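Local coordinates for Serine/threonine-protein kinase Tel1 (PDB 6SKY) that probably phosphorylates serine and threonine residues followed by glutamine, using ATP, to activate checkpoint signalling as a sensor of DNA damage, at residues 2254-2257 with 2261-2264; 2298-2303 with 2395-2400; 2306-2311 with 2368-2373; 2313-2318 with 2360-2365. One frame throughout, in Å; residues are numbered along the deposited sequence.

In the fold
All four contacts lie in the helical FAT region, away from the nucleotide and magnesium site. Contact 1, first along the chain, forms the turn after helix 2245-2259. The other three are nested: contact 2 joins helices 2286-2303 and 2394-2404, contact 3 lies inside the loop it closes, and contact 4 lies inside the loop that contact 3 closes. Contacts 3 and 4 share helices 2306-2328 and 2348-2387, their centres about 11 Å apart, whereas the centres of contacts 2 and 3 are about 14 Å apart. Contact 2 touches both contacts 1 and 3, so the series runs from the solenoid body out along a long antiparallel hairpin, which meets the second subunit.

Contact 1. Residues 2254-2257 with 2261-2264; sequences YQVS and LESP
V2256 and L2261 are joined through their backbones: L2261 N donates to V2256 O at 3.2 Å. The N-H points at the acceptor with an angle of 150°. A bond from a residue back to the carbonyl five places earlier folds the chain in as helix 2245-2259 ends.

The remaining contacts are apolar and centre on one methyl of the valine. With CG1 anti to its own backbone N (chi1 168°), V2256 sets this branch against the departing chain, where it lies 4.1 Å from L2261 CB and 4.0 Å from E2262 CB. The glutamate side chain crosses the valine obliquely and keeps extended beyond CG, so its methylenes lie near the same methyl. Valine suits this buried place because its compact branches fit close to the backbone; glutamate suits the next because its aliphatic stem can touch the methyl while OE2 makes a long, weak ion pair with K2270.

V2256 also packs on I2224 of helix 2220-2232 and on I2267 of helix 2264-2279, and L2261 meets I2221 as well as N2921 of the second subunit, placing the turn between two helices and the dimer partner.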
loop_
_atom_site.group_PDB
_atom_site.type_symbol
_atom_site.label_atom_id
_atom_site.label_comp_id
_atom_site.label_asym_id
_atom_site.label_seq_id
_atom_site.Cartn_x
_atom_site.Cartn_y
_atom_site.Cartn_z
ATOM N N TYR A 2254 12.887 -11.141 -16.412
ATOM C CA TYR A 2254 11.583 -10.578 -16.093
ATOM C C TYR A 2254 11.680 -9.569 -14.961
ATOM O O TYR A 2254 11.111 -8.474 -15.036
ATOM C CB TYR A 2254 10.613 -11.697 -15.732
ATOM C CG TYR A 2254 9.375 -11.200 -15.055
ATOM C CD1 TYR A 2254 9.231 -11.293 -13.689
ATOM C CD2 TYR A 2254 8.359 -10.620 -15.780
ATOM C CE1 TYR A 2254 8.123 -10.826 -13.069
ATOM C CE2 TYR A 2254 7.241 -10.150 -15.165
ATOM C CZ TYR A 2254 7.127 -10.258 -13.808
ATOM O OH TYR A 2254 6.006 -9.791 -13.175
ATOM N N GLN A 2255 12.392 -9.918 -13.894
ATOM C CA GLN A 2255 12.468 -9.007 -12.762
ATOM C C GLN A 2255 13.269 -7.757 -13.088
ATOM O O GLN A 2255 12.953 -6.680 -12.583
ATOM C CB GLN A 2255 13.052 -9.727 -11.559
ATOM C CG GLN A 2255 12.144 -10.788 -11.034
ATOM C CD GLN A 2255 12.620 -11.370 -9.752
ATOM O OE1 GLN A 2255 11.977 -12.233 -9.176
ATOM N NE2 GLN A 2255 13.752 -10.909 -9.290
ATOM N N VAL A 2256 14.296 -7.867 -13.929
ATOM C CA VAL A 2256 15.051 -6.690 -14.335
ATOM C C VAL A 2256 14.221 -5.803 -15.250
ATOM O O VAL A 2256 14.361 -4.580 -15.225
ATOM C CB VAL A 2256 16.372 -7.120 -14.997
ATOM C CG1 VAL A 2256 17.028 -5.968 -15.674
ATOM C CG2 VAL A 2256 17.303 -7.675 -13.975
ATOM N N SER A 2257 13.341 -6.386 -16.065
ATOM C CA SER A 2257 12.469 -5.564 -16.896
ATOM C C SER A 2257 11.424 -4.839 -16.068
ATOM O O SER A 2257 11.094 -3.688 -16.357
ATOM C CB SER A 2257 11.780 -6.415 -17.952
ATOM O OG SER A 2257 12.721 -7.094 -18.750
ATOM N N LEU A 2261 15.772 -1.904 -14.306
ATOM C CA LEU A 2261 17.119 -1.811 -13.777
ATOM C C LEU A 2261 18.169 -1.729 -14.868
ATOM O O LEU A 2261 19.292 -1.304 -14.594
ATOM C CB LEU A 2261 17.395 -3.006 -12.878
ATOM C CG LEU A 2261 18.517 -2.857 -11.872
ATOM C CD1 LEU A 2261 18.228 -1.678 -10.995
ATOM C CD2 LEU A 2261 18.617 -4.100 -11.055
ATOM N N GLU A 2262 17.843 -2.131 -16.089
ATOM C CA GLU A 2262 18.773 -2.061 -17.201
ATOM C C GLU A 2262 18.006 -1.688 -18.453
ATOM O O GLU A 2262 16.782 -1.802 -18.511
ATOM C CB GLU A 2262 19.508 -3.379 -17.415
ATOM C CG GLU A 2262 20.412 -3.748 -16.267
ATOM C CD GLU A 2262 20.957 -5.140 -16.382
ATOM O OE1 GLU A 2262 20.961 -5.675 -17.505
ATOM O OE2 GLU A 2262 21.377 -5.699 -15.351
ATOM N N SER A 2263 18.737 -1.235 -19.456
ATOM C CA SER A 2263 18.096 -0.822 -20.688
ATOM C C SER A 2263 17.583 -2.046 -21.437
ATOM O O SER A 2263 18.227 -3.093 -21.422
ATOM C CB SER A 2263 19.067 -0.047 -21.566
ATOM O OG SER A 2263 19.940 -0.927 -22.243
ATOM N N PRO A 2264 16.448 -1.936 -22.117
ATOM C CA PRO A 2264 15.872 -3.098 -22.802
ATOM C C PRO A 2264 16.747 -3.704 -23.885
ATOM O O PRO A 2264 16.386 -4.724 -24.469
ATOM C CB PRO A 2264 14.580 -2.533 -23.396
ATOM C CG PRO A 2264 14.760 -1.088 -23.405
ATOM C CD PRO A 2264 15.569 -0.767 -22.218
#

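Contact 2. Residues 2298-2303 with 2395-2400; sequences FCDEQL and ALRFMA
D2300 and R2397 reach out from their helices in opposite directions and meet in a two-pronged salt bridge. In D2300, CG is anti to the backbone N (chi1 -161°), which carries the carboxylate out toward the other helix. R2397 begins in the same sense but bends at chi2 (49°), and the bend presents the side of the guanidinium that bears NE and NH1. R2397 NE bonds D2300 OD2 at 2.8 Å, and R2397 NH1 bonds D2300 OD1 at 3.0 Å. The two flat groups are only 8° from coplanar. OD1 uses its syn lone pair, while OD2 is also met on the syn side but somewhat off the carboxylate plane.

Such a bridge ties two helices of an alpha solenoid, here within the FAT domain, between helices 2286-2303 and 2394-2404, which lie far apart in sequence. Their backbones stay apart, with D2300 CA and R2397 CA 9.7 Å from each other, a span that suits the long arm of an arginine. A leucine in place of R2397 would probably leave the buried carboxylate of D2300 without its charged mate. Helix 2348-2387 lines the same place: Y2381 OH makes a weak hydrogen bond to D2300 OD2, and its side chain touches R2397, while C2377 packs against D2300.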
loop_
_atom_site.group_PDB
_atom_site.type_symbol
_atom_site.label_atom_id
_atom_site.label_comp_id
_atom_site.label_asym_id
_atom_site.label_seq_id
_atom_site.Cartn_x
_atom_site.Cartn_y
_atom_site.Cartn_z
ATOM N N PHE A 2298 8.323 -9.726 -24.241
ATOM C CA PHE A 2298 9.336 -8.675 -24.277
ATOM C C PHE A 2298 9.355 -7.956 -25.619
ATOM O O PHE A 2298 9.293 -6.725 -25.674
ATOM C CB PHE A 2298 10.707 -9.265 -23.968
ATOM C CG PHE A 2298 11.835 -8.295 -24.122
ATOM C CD1 PHE A 2298 12.149 -7.415 -23.112
ATOM C CD2 PHE A 2298 12.591 -8.273 -25.274
ATOM C CE1 PHE A 2298 13.176 -6.534 -23.255
ATOM C CE2 PHE A 2298 13.615 -7.389 -25.418
ATOM C CZ PHE A 2298 13.909 -6.524 -24.408
ATOM N N CYS A 2299 9.455 -8.706 -26.718
ATOM C CA CYS A 2299 9.514 -8.070 -28.032
ATOM C C CYS A 2299 8.244 -7.286 -28.332
ATOM O O CYS A 2299 8.295 -6.198 -28.920
ATOM C CB CYS A 2299 9.756 -9.114 -29.114
ATOM S SG CYS A 2299 11.385 -9.838 -29.105
ATOM N N ASP A 2300 7.090 -7.819 -27.939
ATOM C CA ASP A 2300 5.840 -7.100 -28.144
ATOM C C ASP A 2300 5.846 -5.781 -27.394
ATOM O O ASP A 2300 5.476 -4.742 -27.942
ATOM C CB ASP A 2300 4.669 -7.963 -27.692
ATOM C CG ASP A 2300 3.361 -7.509 -28.268
ATOM O OD1 ASP A 2300 3.360 -6.550 -29.058
ATOM O OD2 ASP A 2300 2.328 -8.116 -27.934
ATOM N N GLU A 2301 6.261 -5.805 -26.130
ATOM C CA GLU A 2301 6.355 -4.575 -25.358
ATOM C C GLU A 2301 7.348 -3.602 -25.973
ATOM O O GLU A 2301 7.200 -2.388 -25.825
ATOM C CB GLU A 2301 6.744 -4.916 -23.927
ATOM C CG GLU A 2301 6.939 -3.747 -23.016
ATOM C CD GLU A 2301 7.555 -4.167 -21.701
ATOM O OE1 GLU A 2301 7.956 -5.346 -21.590
ATOM O OE2 GLU A 2301 7.639 -3.328 -20.780
ATOM N N GLN A 2302 8.367 -4.106 -26.663
ATOM C CA GLN A 2302 9.303 -3.201 -27.322
ATOM C C GLN A 2302 8.702 -2.582 -28.568
ATOM O O GLN A 2302 9.120 -1.496 -28.973
ATOM C CB GLN A 2302 10.597 -3.919 -27.690
ATOM C CG GLN A 2302 11.368 -4.440 -26.519
ATOM C CD GLN A 2302 11.520 -3.419 -25.437
ATOM O OE1 GLN A 2302 12.002 -2.320 -25.677
ATOM N NE2 GLN A 2302 11.105 -3.768 -24.233
ATOM N N LEU A 2303 7.749 -3.257 -29.206
ATOM C CA LEU A 2303 7.073 -2.654 -30.352
ATOM C C LEU A 2303 6.148 -1.523 -29.920
ATOM O O LEU A 2303 6.273 -0.389 -30.391
ATOM C CB LEU A 2303 6.292 -3.708 -31.123
ATOM C CG LEU A 2303 7.099 -4.518 -32.119
ATOM C CD1 LEU A 2303 6.190 -5.473 -32.848
ATOM C CD2 LEU A 2303 7.788 -3.595 -33.079
ATOM N N ALA A 2395 -2.867 -16.934 -28.349
ATOM C CA ALA A 2395 -3.486 -17.110 -29.653
ATOM C C ALA A 2395 -4.246 -15.864 -30.062
ATOM O O ALA A 2395 -4.176 -15.437 -31.213
ATOM C CB ALA A 2395 -4.409 -18.321 -29.632
ATOM N N LEU A 2396 -4.940 -15.242 -29.118
ATOM C CA LEU A 2396 -5.655 -14.007 -29.397
ATOM C C LEU A 2396 -4.692 -12.871 -29.709
ATOM O O LEU A 2396 -4.924 -12.078 -30.631
ATOM C CB LEU A 2396 -6.532 -13.665 -28.200
ATOM C CG LEU A 2396 -7.822 -12.909 -28.434
ATOM C CD1 LEU A 2396 -8.577 -13.562 -29.543
ATOM C CD2 LEU A 2396 -8.623 -12.950 -27.178
ATOM N N ARG A 2397 -3.592 -12.791 -28.967
ATOM C CA ARG A 2397 -2.607 -11.747 -29.205
ATOM C C ARG A 2397 -1.854 -11.983 -30.504
ATOM O O ARG A 2397 -1.624 -11.042 -31.272
ATOM C CB ARG A 2397 -1.648 -11.659 -28.025
ATOM C CG ARG A 2397 -0.588 -10.600 -28.178
ATOM C CD ARG A 2397 -1.171 -9.276 -28.598
ATOM N NE ARG A 2397 -0.143 -8.387 -29.119
ATOM C CZ ARG A 2397 -0.390 -7.293 -29.829
ATOM N NH1 ARG A 2397 0.610 -6.545 -30.264
ATOM N NH2 ARG A 2397 -1.634 -6.951 -30.110
ATOM N N PHE A 2398 -1.473 -13.227 -30.779
ATOM C CA PHE A 2398 -0.879 -13.526 -32.072
ATOM C C PHE A 2398 -1.823 -13.174 -33.203
ATOM O O PHE A 2398 -1.391 -12.664 -34.236
ATOM C CB PHE A 2398 -0.493 -14.997 -32.175
ATOM C CG PHE A 2398 -0.327 -15.456 -33.587
ATOM C CD1 PHE A 2398 0.814 -15.155 -34.290
ATOM C CD2 PHE A 2398 -1.327 -16.152 -34.225
ATOM C CE1 PHE A 2398 0.958 -15.553 -35.584
ATOM C CE2 PHE A 2398 -1.180 -16.545 -35.520
ATOM C CZ PHE A 2398 -0.037 -16.247 -36.198
ATOM N N MET A 2399 -3.113 -13.455 -33.038
ATOM C CA MET A 2399 -4.069 -13.204 -34.106
ATOM C C MET A 2399 -4.212 -11.717 -34.374
ATOM O O MET A 2399 -4.214 -11.284 -35.527
ATOM C CB MET A 2399 -5.413 -13.825 -33.743
ATOM C CG MET A 2399 -6.353 -13.968 -34.903
ATOM S SD MET A 2399 -5.518 -14.698 -36.316
ATOM C CE MET A 2399 -5.096 -16.308 -35.671
ATOM N N ALA A 2400 -4.343 -10.918 -33.317
ATOM C CA ALA A 2400 -4.397 -9.471 -33.498
ATOM C C ALA A 2400 -3.143 -8.965 -34.197
ATOM O O ALA A 2400 -3.215 -8.193 -35.161
ATOM C CB ALA A 2400 -4.574 -8.785 -32.148
#

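Contact 3. Residues 2306-2311 with 2368-2373; sequences PDSLED and QTRSEF
R2370 extends its guanidinium toward S2308 and L2309, and R2370 NH1 probably donates to L2303 O, 2.8 Å away at the end of helix 2286-2303. A carbonyl in that last turn lacks the usual helical N-H donor, and the positive group would probably also be favoured by the negative end of the helix dipole.

The other terminal nitrogen goes to the next helix. R2370 NH2 lies 2.8 Å from S2308 OG, with the hydroxyl at the guanidinium edge, near its plane, and S2308 CB in the plane at the same edge. The serine oxygen is anti to its backbone N (chi1 -179°), which carries it out from the helix toward the arginine. Serine is small enough to let the guanidinium come this close to the helix.

L2309 approaches across the arginine at about a right angle, its methyl CD2 3.6 Å from R2370 NH1 and oblique to the plane. In R2370 the chain bends at chi3 (68°), and this turns the planar end so that NH2 comes to the serine, while NH1 has L2303 O and the leucine methyl in different directions. R2370 of helix 2348-2387 thus touches both sides of the junction between helices 2286-2303 and 2306-2328, at the base of the antiparallel helical hairpin in the FAT alpha solenoid.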
loop_
_atom_site.group_PDB
_atom_site.type_symbol
_atom_site.label_atom_id
_atom_site.label_comp_id
_atom_site.label_asym_id
_atom_site.label_seq_id
_atom_site.Cartn_x
_atom_site.Cartn_y
_atom_site.Cartn_z
ATOM N N PRO A 2306 5.696 3.742 -26.144
ATOM C CA PRO A 2306 5.400 5.133 -26.525
ATOM C C PRO A 2306 6.637 5.919 -26.915
ATOM O O PRO A 2306 6.580 6.727 -27.847
ATOM C CB PRO A 2306 4.728 5.698 -25.267
ATOM C CG PRO A 2306 4.214 4.514 -24.543
ATOM C CD PRO A 2306 5.210 3.431 -24.792
ATOM N N ASP A 2307 7.761 5.688 -26.236
ATOM C CA ASP A 2307 9.004 6.359 -26.606
ATOM C C ASP A 2307 9.392 6.053 -28.043
ATOM O O ASP A 2307 9.682 6.961 -28.825
ATOM C CB ASP A 2307 10.131 5.944 -25.662
ATOM C CG ASP A 2307 10.086 6.675 -24.340
ATOM O OD1 ASP A 2307 9.140 7.458 -24.125
ATOM O OD2 ASP A 2307 11.005 6.468 -23.520
ATOM N N SER A 2308 9.418 4.773 -28.408
ATOM C CA SER A 2308 9.879 4.401 -29.740
ATOM C C SER A 2308 8.904 4.845 -30.814
ATOM O O SER A 2308 9.321 5.193 -31.923
ATOM C CB SER A 2308 10.099 2.894 -29.820
ATOM O OG SER A 2308 10.571 2.528 -31.105
ATOM N N LEU A 2309 7.610 4.851 -30.503
ATOM C CA LEU A 2309 6.632 5.331 -31.468
ATOM C C LEU A 2309 6.775 6.828 -31.690
ATOM O O LEU A 2309 6.695 7.301 -32.828
ATOM C CB LEU A 2309 5.226 4.981 -30.997
ATOM C CG LEU A 2309 4.894 3.495 -31.052
ATOM C CD1 LEU A 2309 3.647 3.207 -30.258
ATOM C CD2 LEU A 2309 4.716 3.061 -32.486
ATOM N N GLU A 2310 7.008 7.589 -30.618
ATOM C CA GLU A 2310 7.256 9.019 -30.778
ATOM C C GLU A 2310 8.555 9.279 -31.528
ATOM O O GLU A 2310 8.640 10.227 -32.311
ATOM C CB GLU A 2310 7.281 9.703 -29.417
ATOM C CG GLU A 2310 5.940 9.736 -28.723
ATOM C CD GLU A 2310 6.062 10.137 -27.270
ATOM O OE1 GLU A 2310 7.097 10.735 -26.906
ATOM O OE2 GLU A 2310 5.132 9.844 -26.488
ATOM N N ASP A 2311 9.579 8.456 -31.303
ATOM C CA ASP A 2311 10.823 8.609 -32.049
ATOM C C ASP A 2311 10.602 8.369 -33.534
ATOM O O ASP A 2311 11.098 9.120 -34.380
ATOM C CB ASP A 2311 11.885 7.649 -31.518
ATOM C CG ASP A 2311 12.226 7.896 -30.071
ATOM O OD1 ASP A 2311 11.663 8.840 -29.476
ATOM O OD2 ASP A 2311 13.059 7.144 -29.524
ATOM N N GLN A 2368 14.448 -0.996 -39.373
ATOM C CA GLN A 2368 15.000 -2.344 -39.348
ATOM C C GLN A 2368 14.961 -2.926 -37.941
ATOM O O GLN A 2368 14.676 -4.116 -37.760
ATOM C CB GLN A 2368 16.425 -2.336 -39.886
ATOM C CG GLN A 2368 16.992 -3.712 -40.075
ATOM C CD GLN A 2368 16.177 -4.532 -41.046
ATOM O OE1 GLN A 2368 15.691 -4.018 -42.050
ATOM N NE2 GLN A 2368 16.015 -5.816 -40.749
ATOM N N THR A 2369 15.238 -2.102 -36.933
ATOM C CA THR A 2369 15.089 -2.563 -35.557
ATOM C C THR A 2369 13.663 -3.029 -35.284
ATOM O O THR A 2369 13.440 -4.103 -34.705
ATOM C CB THR A 2369 15.492 -1.452 -34.595
ATOM O OG1 THR A 2369 16.914 -1.450 -34.444
ATOM C CG2 THR A 2369 14.862 -1.654 -33.251
ATOM N N ARG A 2370 12.678 -2.242 -35.723
ATOM C CA ARG A 2370 11.286 -2.625 -35.501
ATOM C C ARG A 2370 10.898 -3.876 -36.279
ATOM O O ARG A 2370 10.091 -4.680 -35.797
ATOM C CB ARG A 2370 10.364 -1.475 -35.870
ATOM C CG ARG A 2370 10.602 -0.233 -35.071
ATOM C CD ARG A 2370 9.520 0.773 -35.336
ATOM N NE ARG A 2370 8.237 0.343 -34.806
ATOM C CZ ARG A 2370 7.858 0.530 -33.549
ATOM N NH1 ARG A 2370 6.671 0.116 -33.144
ATOM N NH2 ARG A 2370 8.671 1.128 -32.696
ATOM N N SER A 2371 11.452 -4.067 -37.472
ATOM C CA SER A 2371 11.154 -5.269 -38.240
ATOM C C SER A 2371 11.711 -6.514 -37.563
ATOM O O SER A 2371 11.054 -7.563 -37.534
ATOM C CB SER A 2371 11.713 -5.130 -39.650
ATOM O OG SER A 2371 11.598 -6.342 -40.365
ATOM N N GLU A 2372 12.925 -6.425 -37.022
ATOM C CA GLU A 2372 13.468 -7.552 -36.274
ATOM C C GLU A 2372 12.612 -7.870 -35.058
ATOM O O GLU A 2372 12.356 -9.044 -34.760
ATOM C CB GLU A 2372 14.902 -7.263 -35.850
ATOM C CG GLU A 2372 15.897 -7.343 -36.980
ATOM C CD GLU A 2372 17.256 -6.804 -36.595
ATOM O OE1 GLU A 2372 17.409 -6.334 -35.447
ATOM O OE2 GLU A 2372 18.171 -6.844 -37.444
ATOM N N PHE A 2373 12.172 -6.842 -34.334
ATOM C CA PHE A 2373 11.311 -7.097 -33.184
ATOM C C PHE A 2373 10.020 -7.782 -33.597
ATOM O O PHE A 2373 9.534 -8.673 -32.896
ATOM C CB PHE A 2373 11.000 -5.802 -32.451
ATOM C CG PHE A 2373 12.022 -5.428 -31.438
ATOM C CD1 PHE A 2373 12.738 -6.395 -30.776
ATOM C CD2 PHE A 2373 12.273 -4.106 -31.153
ATOM C CE1 PHE A 2373 13.672 -6.052 -29.850
ATOM C CE2 PHE A 2373 13.212 -3.762 -30.229
ATOM C CZ PHE A 2373 13.910 -4.735 -29.577
#

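Contact 4. Residues 2313-2318 with 2360-2365; sequences ARLQNL and QQELRR
E2362 meets L2315 first, and does so with its carbon stem: E2362 CG lies 3.7 Å from L2315 CD1 and 3.9 Å from L2315 CD2. The two side chains cross at about a right angle, so one methylene faces both methyls of the leucine fork. Bent at chi2 (84°), the glutamate sends its carboxylate along the helix toward R2365, with E2362 OE2 still 4.1 Å from L2315 CD1. With alanine in place of E2362, both methyls of L2315 would probably lose their cover and R2365 its carboxylate mate.

L2363, the next residue, is buried and adds a leucine-leucine contact. Its CD1 lies 4.0 Å from L2315 CB, while its CD2 is 4.5 Å from Q2316 CG, an aliphatic stretch of a mostly exposed side chain. L2312 and K2319 on the same partner helix also pack on L2363, which is why a branched apolar residue suits this position.

R2365, one turn beyond E2362, closes a salt bridge within the helix. R2365 NH1 donates to E2362 OE1 at 3.0 Å with an angle of 164°; the oxygen lies in the guanidinium plane but is approached from above the carboxylate plane.

The second subunit also packs here, through P2793 against R2314 and T2703 against E2362. The segments of helices 2306-2328 and 2348-2387 run antiparallel at 149°, their axes 10.1 Å apart at closest approach, as expected of an antiparallel helical hairpin: a leucine pair, L2315 and L2363, beside the carbon stems of E2362 and Q2316.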
loop_
_atom_site.group_PDB
_atom_site.type_symbol
_atom_site.label_atom_id
_atom_site.label_comp_id
_atom_site.label_asym_id
_atom_site.label_seq_id
_atom_site.Cartn_x
_atom_site.Cartn_y
_atom_site.Cartn_z
ATOM N N ALA A 2313 7.795 8.661 -35.144
ATOM C CA ALA A 2313 6.972 9.745 -35.666
ATOM C C ALA A 2313 7.791 11.008 -35.888
ATOM O O ALA A 2313 7.610 11.703 -36.894
ATOM C CB ALA A 2313 5.812 10.023 -34.716
ATOM N N ARG A 2314 8.687 11.329 -34.955
ATOM C CA ARG A 2314 9.536 12.504 -35.104
ATOM C C ARG A 2314 10.447 12.365 -36.314
ATOM O O ARG A 2314 10.587 13.299 -37.109
ATOM C CB ARG A 2314 10.353 12.721 -33.830
ATOM C CG ARG A 2314 11.423 13.793 -33.956
ATOM C CD ARG A 2314 12.212 13.976 -32.670
ATOM N NE ARG A 2314 12.981 12.790 -32.325
ATOM C CZ ARG A 2314 14.200 12.536 -32.782
ATOM N NH1 ARG A 2314 14.832 11.431 -32.419
ATOM N NH2 ARG A 2314 14.785 13.386 -33.609
ATOM N N LEU A 2315 11.072 11.201 -36.477
ATOM C CA LEU A 2315 11.924 11.000 -37.641
ATOM C C LEU A 2315 11.122 11.042 -38.934
ATOM O O LEU A 2315 11.624 11.518 -39.957
ATOM C CB LEU A 2315 12.676 9.679 -37.515
ATOM C CG LEU A 2315 13.595 9.562 -36.299
ATOM C CD1 LEU A 2315 14.177 8.170 -36.210
ATOM C CD2 LEU A 2315 14.698 10.594 -36.355
ATOM N N GLN A 2316 9.869 10.587 -38.903
ATOM C CA GLN A 2316 9.037 10.631 -40.100
ATOM C C GLN A 2316 8.682 12.063 -40.475
ATOM O O GLN A 2316 8.759 12.448 -41.650
ATOM C CB GLN A 2316 7.773 9.805 -39.884
ATOM C CG GLN A 2316 7.953 8.333 -40.158
ATOM C CD GLN A 2316 6.775 7.517 -39.689
ATOM O OE1 GLN A 2316 6.062 7.911 -38.767
ATOM N NE2 GLN A 2316 6.560 6.372 -40.324
ATOM N N ASN A 2317 8.278 12.866 -39.493
ATOM C CA ASN A 2317 7.983 14.266 -39.775
ATOM C C ASN A 2317 9.229 15.004 -40.247
ATOM O O ASN A 2317 9.148 15.866 -41.127
ATOM C CB ASN A 2317 7.388 14.939 -38.543
ATOM C CG ASN A 2317 6.163 14.220 -38.030
ATOM O OD1 ASN A 2317 5.108 14.234 -38.662
ATOM N ND2 ASN A 2317 6.294 13.586 -36.874
ATOM N N LEU A 2318 10.393 14.673 -39.682
ATOM C CA LEU A 2318 11.632 15.290 -40.143
ATOM C C LEU A 2318 11.905 14.946 -41.598
ATOM O O LEU A 2318 12.251 15.821 -42.397
ATOM C CB LEU A 2318 12.807 14.853 -39.272
ATOM C CG LEU A 2318 12.888 15.391 -37.848
ATOM C CD1 LEU A 2318 14.214 14.996 -37.225
ATOM C CD2 LEU A 2318 12.700 16.890 -37.833
ATOM N N GLN A 2360 17.468 9.744 -43.897
ATOM C CA GLN A 2360 17.030 8.474 -44.463
ATOM C C GLN A 2360 17.759 7.306 -43.818
ATOM O O GLN A 2360 17.153 6.268 -43.535
ATOM C CB GLN A 2360 17.247 8.459 -45.975
ATOM C CG GLN A 2360 16.430 9.487 -46.736
ATOM C CD GLN A 2360 14.941 9.215 -46.692
ATOM O OE1 GLN A 2360 14.507 8.110 -46.368
ATOM N NE2 GLN A 2360 14.148 10.225 -47.022
ATOM N N GLN A 2361 19.065 7.452 -43.589
ATOM C CA GLN A 2361 19.826 6.368 -42.971
ATOM C C GLN A 2361 19.349 6.107 -41.548
ATOM O O GLN A 2361 19.193 4.949 -41.134
ATOM C CB GLN A 2361 21.315 6.699 -42.993
ATOM C CG GLN A 2361 22.216 5.482 -43.048
ATOM C CD GLN A 2361 23.673 5.837 -43.298
ATOM O OE1 GLN A 2361 24.040 7.008 -43.338
ATOM N NE2 GLN A 2361 24.508 4.821 -43.467
ATOM N N GLU A 2362 19.098 7.173 -40.788
ATOM C CA GLU A 2362 18.574 7.001 -39.436
ATOM C C GLU A 2362 17.225 6.291 -39.446
ATOM O O GLU A 2362 16.965 5.401 -38.621
ATOM C CB GLU A 2362 18.454 8.360 -38.756
ATOM C CG GLU A 2362 17.709 8.338 -37.439
ATOM C CD GLU A 2362 18.591 7.950 -36.272
ATOM O OE1 GLU A 2362 19.720 7.474 -36.509
ATOM O OE2 GLU A 2362 18.157 8.130 -35.117
ATOM N N LEU A 2363 16.353 6.669 -40.380
ATOM C CA LEU A 2363 15.031 6.059 -40.441
ATOM C C LEU A 2363 15.113 4.596 -40.850
ATOM O O LEU A 2363 14.370 3.760 -40.321
ATOM C CB LEU A 2363 14.143 6.840 -41.400
ATOM C CG LEU A 2363 12.660 6.523 -41.309
ATOM C CD1 LEU A 2363 12.223 6.537 -39.866
ATOM C CD2 LEU A 2363 11.876 7.534 -42.107
ATOM N N ARG A 2364 15.999 4.262 -41.789
ATOM C CA ARG A 2364 16.206 2.858 -42.128
ATOM C C ARG A 2364 16.655 2.063 -40.914
ATOM O O ARG A 2364 16.179 0.948 -40.684
ATOM C CB ARG A 2364 17.233 2.712 -43.245
ATOM C CG ARG A 2364 16.792 3.241 -44.582
ATOM C CD ARG A 2364 15.442 2.694 -44.983
ATOM N NE ARG A 2364 15.125 3.015 -46.371
ATOM C CZ ARG A 2364 13.900 2.978 -46.884
ATOM N NH1 ARG A 2364 13.703 3.284 -48.158
ATOM N NH2 ARG A 2364 12.871 2.644 -46.120
ATOM N N ARG A 2365 17.578 2.616 -40.129
ATOM C CA ARG A 2365 18.033 1.911 -38.935
ATOM C C ARG A 2365 16.873 1.631 -37.987
ATOM O O ARG A 2365 16.704 0.500 -37.502
ATOM C CB ARG A 2365 19.120 2.727 -38.239
ATOM C CG ARG A 2365 19.895 1.969 -37.186
ATOM C CD ARG A 2365 20.938 2.859 -36.554
ATOM N NE ARG A 2365 20.345 4.087 -36.044
ATOM C CZ ARG A 2365 19.854 4.223 -34.818
ATOM N NH1 ARG A 2365 19.326 5.378 -34.438
ATOM N NH2 ARG A 2365 19.890 3.204 -33.973
#